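Local coordinates for protein serine protease MT3772 (Mycobacterium tuberculosis, PDB 3K6Y) that acts as a serine endopeptidase of the S1C family and probably helps the bacterium withstand oxidative stress and acid, at residues A[61-66]-A[192-197]; A[123-128]-A[170-175]. All coordinates share one frame; numbering follows the deposited sequence.

Contact 1: A[61-66]-A[192-197]; sequences TGFVIS and GQVLGV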
loop_
_atom_site.group_PDB
_atom_site.type_symbol
_atom_site.label_atom_id
_atom_site.label_comp_id
_atom_site.label_asym_id
_atom_site.label_seq_id
_atom_site.Cartn_x
_atom_site.Cartn_y
_atom_site.Cartn_z
ATOM N N THR A 61 13.304 -7.565 12.292
ATOM C CA THR A 61 13.077 -7.919 13.685
ATOM C C THR A 61 11.725 -7.370 14.111
ATOM O O THR A 61 11.221 -6.430 13.516
ATOM C CB THR A 61 14.196 -7.305 14.550
ATOM O OG1 THR A 61 15.457 -7.747 14.053
ATOM C CG2 THR A 61 14.101 -7.705 15.995
ATOM N N GLY A 62 11.138 -7.966 15.147
ATOM C CA GLY A 62 9.975 -7.392 15.809
ATOM C C GLY A 62 10.039 -7.732 17.276
ATOM O O GLY A 62 10.967 -8.404 17.738
ATOM N N PHE A 63 9.021 -7.318 18.015
ATOM C CA PHE A 63 8.995 -7.681 19.425
ATOM C C PHE A 63 7.552 -7.796 19.895
ATOM O O PHE A 63 6.645 -7.167 19.340
ATOM C CB PHE A 63 9.824 -6.705 20.297
ATOM C CG PHE A 63 9.387 -5.276 20.181
ATOM C CD1 PHE A 63 8.555 -4.691 21.138
ATOM C CD2 PHE A 63 9.795 -4.493 19.094
ATOM C CE1 PHE A 63 8.131 -3.373 21.005
ATOM C CE2 PHE A 63 9.377 -3.188 18.954
ATOM C CZ PHE A 63 8.551 -2.612 19.913
ATOM N N VAL A 64 7.361 -8.609 20.926
ATOM C CA VAL A 64 6.027 -8.857 21.447
ATOM C C VAL A 64 5.556 -7.643 22.249
ATOM O O VAL A 64 6.221 -7.203 23.195
ATOM C CB VAL A 64 6.004 -10.121 22.307
ATOM C CG1 VAL A 64 4.589 -10.411 22.766
ATOM C CG2 VAL A 64 6.561 -11.309 21.537
ATOM N N ILE A 65 4.400 -7.098 21.860
ATOM C CA ILE A 65 3.826 -5.941 22.564
ATOM C C ILE A 65 2.629 -6.295 23.444
ATOM O O ILE A 65 2.254 -5.517 24.316
ATOM C CB ILE A 65 3.438 -4.820 21.581
ATOM C CG1 ILE A 65 2.570 -5.340 20.417
ATOM C CG2 ILE A 65 4.697 -4.105 21.097
ATOM C CD1 ILE A 65 1.888 -4.250 19.603
ATOM N N SER A 66 2.033 -7.452 23.202
ATOM C CA SER A 66 0.893 -7.935 23.984
ATOM C C SER A 66 0.795 -9.412 23.555
ATOM O O SER A 66 1.308 -9.784 22.503
ATOM C CB SER A 66 -0.350 -7.136 23.611
ATOM O OG SER A 66 -1.414 -7.346 24.529
ATOM N N GLY A 192 15.052 -3.224 30.735
ATOM C CA GLY A 192 14.385 -4.161 29.848
ATOM C C GLY A 192 13.086 -3.636 29.265
ATOM O O GLY A 192 12.298 -4.409 28.735
ATOM N N GLN A 193 12.861 -2.333 29.369
ATOM C CA GLN A 193 11.679 -1.719 28.788
ATOM C C GLN A 193 12.029 -1.123 27.439
ATOM O O GLN A 193 13.189 -0.777 27.164
ATOM C CB GLN A 193 11.098 -0.666 29.722
ATOM C CG GLN A 193 10.693 -1.270 31.075
ATOM C CD GLN A 193 9.713 -0.424 31.858
ATOM O OE1 GLN A 193 9.858 0.789 31.952
ATOM N NE2 GLN A 193 8.701 -1.072 32.430
ATOM N N VAL A 194 11.004 -0.977 26.608
ATOM C CA VAL A 194 11.220 -0.541 25.242
ATOM C C VAL A 194 11.144 0.983 25.144
ATOM O O VAL A 194 10.104 1.607 25.421
ATOM C CB VAL A 194 10.206 -1.198 24.293
ATOM C CG1 VAL A 194 10.450 -0.751 22.855
ATOM C CG2 VAL A 194 10.318 -2.722 24.355
ATOM N N LEU A 195 12.249 1.569 24.690
ATOM C CA LEU A 195 12.315 3.006 24.469
ATOM C C LEU A 195 11.818 3.405 23.094
ATOM O O LEU A 195 11.410 4.551 22.887
ATOM C CB LEU A 195 13.752 3.502 24.628
ATOM C CG LEU A 195 14.317 3.482 26.046
ATOM C CD1 LEU A 195 15.818 3.692 26.013
ATOM C CD2 LEU A 195 13.647 4.555 26.897
ATOM N N GLY A 196 11.887 2.479 22.143
ATOM C CA GLY A 196 11.435 2.765 20.794
ATOM C C GLY A 196 11.762 1.636 19.852
ATOM O O GLY A 196 12.220 0.568 20.285
ATOM N N VAL A 197 11.516 1.894 18.565
ATOM C CA VAL A 197 11.662 0.896 17.516
ATOM C C VAL A 197 12.772 1.347 16.567
ATOM O O VAL A 197 12.680 2.403 15.950
ATOM C CB VAL A 197 10.338 0.727 16.727
ATOM C CG1 VAL A 197 10.475 -0.393 15.693
ATOM C CG2 VAL A 197 9.187 0.456 17.685
#
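Val194 meets the ring of Phe63 with both of its methyl groups, one following the other along a single flank of the ring. Its CG1 sits 4.0 Å from Phe63 CE1 and equally close to CZ, while CG2 lies 4.1 Å from Phe63 CE1 and reaches on toward CD1. Both methyls stand on one side of the ring plane, displaced toward the CE1 rim, and the approach is oblique. Leu118 and Pro186 also touch Val194, and the three side chains that touch across the contact are buried and apolar.

At Leu195 and Gly196 the strand departs from regular pairing: both residues face Leu187 on the neighbouring strand, a classic beta bulge. In an unbroken strand Val194 and Val197, three residues apart, would face different sides; the extra residue lets both put methyl groups on the same phenylalanine. The ring comes from strand 56-66 of one six-stranded antiparallel barrel, and the valines from strand 194-201 of the other. Phe63 thus bridges the two barrels of the chymotrypsin-like fold in this domain, the protease part of a longer, membrane-associated protein.

Val197 closes the contact at the ring's edge. Its CG2, the branch opposite the carbonyl carbon, arrives in the ring plane at 3.8 Å from Phe63 CZ, with Phe63 CE2 almost as near. At chi1 57° the phenylalanine ring leaves its backbone flanked by both N and C, and in this rotamer it points across to strand 194-201. Met71 of strand 69-72 touches both Phe63 and Val197, and backbone hydrogen bonds tie Phe63 to Met71 and Thr61 to Ser183, the probable nucleophile.

Contact 2: A[123-128]-A[170-175]; sequences EPAKTG and DVYTIR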
loop_
_atom_site.group_PDB
_atom_site.type_symbol
_atom_site.label_atom_id
_atom_site.label_comp_id
_atom_site.label_asym_id
_atom_site.label_seq_id
_atom_site.Cartn_x
_atom_site.Cartn_y
_atom_site.Cartn_z
ATOM N N GLU A 123 8.780 6.991 30.485
ATOM C CA GLU A 123 9.431 8.298 30.303
ATOM C C GLU A 123 10.531 8.271 29.242
ATOM O O GLU A 123 11.140 7.223 29.013
ATOM C CB GLU A 123 10.010 8.818 31.629
ATOM C CG GLU A 123 8.978 9.225 32.692
ATOM C CD GLU A 123 7.965 10.268 32.213
ATOM O OE1 GLU A 123 8.370 11.303 31.628
ATOM O OE2 GLU A 123 6.749 10.053 32.432
ATOM N N PRO A 124 10.794 9.422 28.596
ATOM C CA PRO A 124 11.840 9.498 27.572
ATOM C C PRO A 124 13.244 9.236 28.116
ATOM O O PRO A 124 13.511 9.480 29.300
ATOM C CB PRO A 124 11.728 10.941 27.056
ATOM C CG PRO A 124 11.055 11.688 28.152
ATOM C CD PRO A 124 10.112 10.720 28.775
ATOM N N ALA A 125 14.126 8.746 27.246
ATOM C CA ALA A 125 15.524 8.516 27.578
ATOM C C ALA A 125 16.303 9.820 27.484
ATOM O O ALA A 125 15.897 10.741 26.773
ATOM C CB ALA A 125 16.126 7.483 26.642
ATOM N N LYS A 126 17.424 9.875 28.194
ATOM C CA LYS A 126 18.242 11.081 28.263
ATOM C C LYS A 126 19.549 10.910 27.504
ATOM O O LYS A 126 20.089 9.807 27.410
ATOM C CB LYS A 126 18.526 11.455 29.722
ATOM C CG LYS A 126 17.323 12.029 30.456
ATOM C CD LYS A 126 17.707 12.533 31.837
ATOM C CE LYS A 126 16.504 13.134 32.552
ATOM N NZ LYS A 126 16.869 13.672 33.894
ATOM N N THR A 127 20.069 12.021 26.988
ATOM C CA THR A 127 21.357 12.022 26.303
ATOM C C THR A 127 22.406 11.287 27.128
ATOM O O THR A 127 22.519 11.519 28.340
ATOM C CB THR A 127 21.839 13.466 26.024
ATOM O OG1 THR A 127 20.937 14.119 25.119
ATOM C CG2 THR A 127 23.229 13.464 25.427
ATOM N N GLY A 128 23.169 10.416 26.477
ATOM C CA GLY A 128 24.229 9.651 27.116
ATOM C C GLY A 128 23.854 8.335 27.777
ATOM O O GLY A 128 24.737 7.596 28.202
ATOM N N ASP A 170 8.739 11.841 16.071
ATOM C CA ASP A 170 9.673 11.867 17.204
ATOM C C ASP A 170 10.583 10.644 17.138
ATOM O O ASP A 170 10.111 9.503 17.102
ATOM C CB ASP A 170 8.919 11.857 18.540
ATOM C CG ASP A 170 8.135 13.132 18.797
ATOM O OD1 ASP A 170 8.537 14.206 18.322
ATOM O OD2 ASP A 170 7.116 13.056 19.508
ATOM N N VAL A 171 11.885 10.896 17.144
ATOM C CA VAL A 171 12.905 9.876 17.052
ATOM C C VAL A 171 13.981 10.092 18.091
ATOM O O VAL A 171 14.163 11.226 18.567
ATOM C CB VAL A 171 13.512 9.774 15.626
ATOM C CG1 VAL A 171 12.398 9.597 14.590
ATOM C CG2 VAL A 171 14.393 10.955 15.312
ATOM N N TYR A 172 14.686 9.025 18.442
ATOM C CA TYR A 172 15.995 9.179 19.046
ATOM C C TYR A 172 17.052 8.999 17.985
ATOM O O TYR A 172 16.959 8.101 17.133
ATOM C CB TYR A 172 16.264 8.124 20.116
ATOM C CG TYR A 172 15.373 8.169 21.322
ATOM C CD1 TYR A 172 15.490 9.193 22.272
ATOM C CD2 TYR A 172 14.450 7.154 21.558
ATOM C CE1 TYR A 172 14.686 9.215 23.403
ATOM C CE2 TYR A 172 13.631 7.176 22.687
ATOM C CZ TYR A 172 13.762 8.201 23.604
ATOM O OH TYR A 172 12.974 8.231 24.722
ATOM N N THR A 173 18.083 9.839 18.056
ATOM C CA THR A 173 19.348 9.476 17.448
ATOM C C THR A 173 20.191 8.765 18.485
ATOM O O THR A 173 20.182 9.153 19.658
ATOM C CB THR A 173 20.088 10.693 16.904
ATOM O OG1 THR A 173 20.207 11.666 17.945
ATOM C CG2 THR A 173 19.305 11.292 15.742
ATOM N N ILE A 174 20.902 7.723 18.065
ATOM C CA ILE A 174 21.723 6.932 18.968
ATOM C C ILE A 174 23.108 6.805 18.349
ATOM O O ILE A 174 23.272 6.920 17.121
ATOM C CB ILE A 174 21.104 5.532 19.268
ATOM C CG1 ILE A 174 21.020 4.679 17.995
ATOM C CG2 ILE A 174 19.757 5.690 19.963
ATOM C CD1 ILE A 174 20.521 3.271 18.259
ATOM N N ARG A 175 24.098 6.604 19.213
ATOM C CA ARG A 175 25.393 6.184 18.758
ATOM C C ARG A 175 25.406 4.660 18.807
ATOM O O ARG A 175 25.270 4.072 19.889
ATOM C CB ARG A 175 26.506 6.777 19.630
ATOM C CG ARG A 175 27.854 6.381 19.109
ATOM C CD ARG A 175 28.989 7.114 19.766
ATOM N NE ARG A 175 30.233 6.622 19.189
ATOM C CZ ARG A 175 31.434 7.152 19.405
ATOM N NH1 ARG A 175 31.574 8.189 20.216
ATOM N NH2 ARG A 175 32.480 6.617 18.801
#
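Tyr172 stands up from strand 167-175 with its phenol end directed at the backbone of Ala125, in a loop that has no regular helix or strand. The backbones stay well apart, with the CA atoms of Ala125 and Tyr172 separated by 8.6 Å, and the tyrosine spans that gap. At chi1 -64° CG stands opposite the carbonyl carbon, which sends the ring out to the loop, where its hydroxyl receives the N-H of Ala125. The hydrogen bond from Ala125 N to Tyr172 OH is 2.8 Å long and nearly straight, at 171°.

Ala125 N comes from above the ring plane at an oblique angle, and its methyl group lies on the same side: CB is 3.9 Å from Tyr172 CZ, just beyond the CZ-CE1 bond. Pro124 instead meets the hydroxyl near the plane, its CA 3.3 Å from Tyr172 OH. Ile149 of strand 143-157 and Leu195 of strand 194-201 also touch Ala125, joining the loop to the C-terminal barrel of the chymotrypsin-like fold, while Tyr172 packs on Thr213.

Chemically, a side-chain oxygen here does what a neighbouring strand's carbonyl does inside a sheet: it satisfies a loop amide. Since the phenol acts as acceptor in this bond, its own hydrogen is not spent on Ala125, and the adjoining methyl contact adds an apolar component to the polar grip.

Overall arrangement
Both contacts draw on the second barrel and meet at Leu195, the bulge residue of 192-197. Its carbonyl O lies 3.4 Å from Tyr172 CE2, and its CD2 packs 3.8 Å from Ala125 CB, so strand 194-201 serves contact 1 through its valines and contact 2 through the leucine between them. The centres of the two contacts are 15 Å apart. Contact 1 joins the barrels close to the predicted catalytic residues: the side chain of Val197 is about 7 Å from that of Ser183 and about 8 Å from that of His75. Contact 2, away from these sites, secures a loop against one barrel.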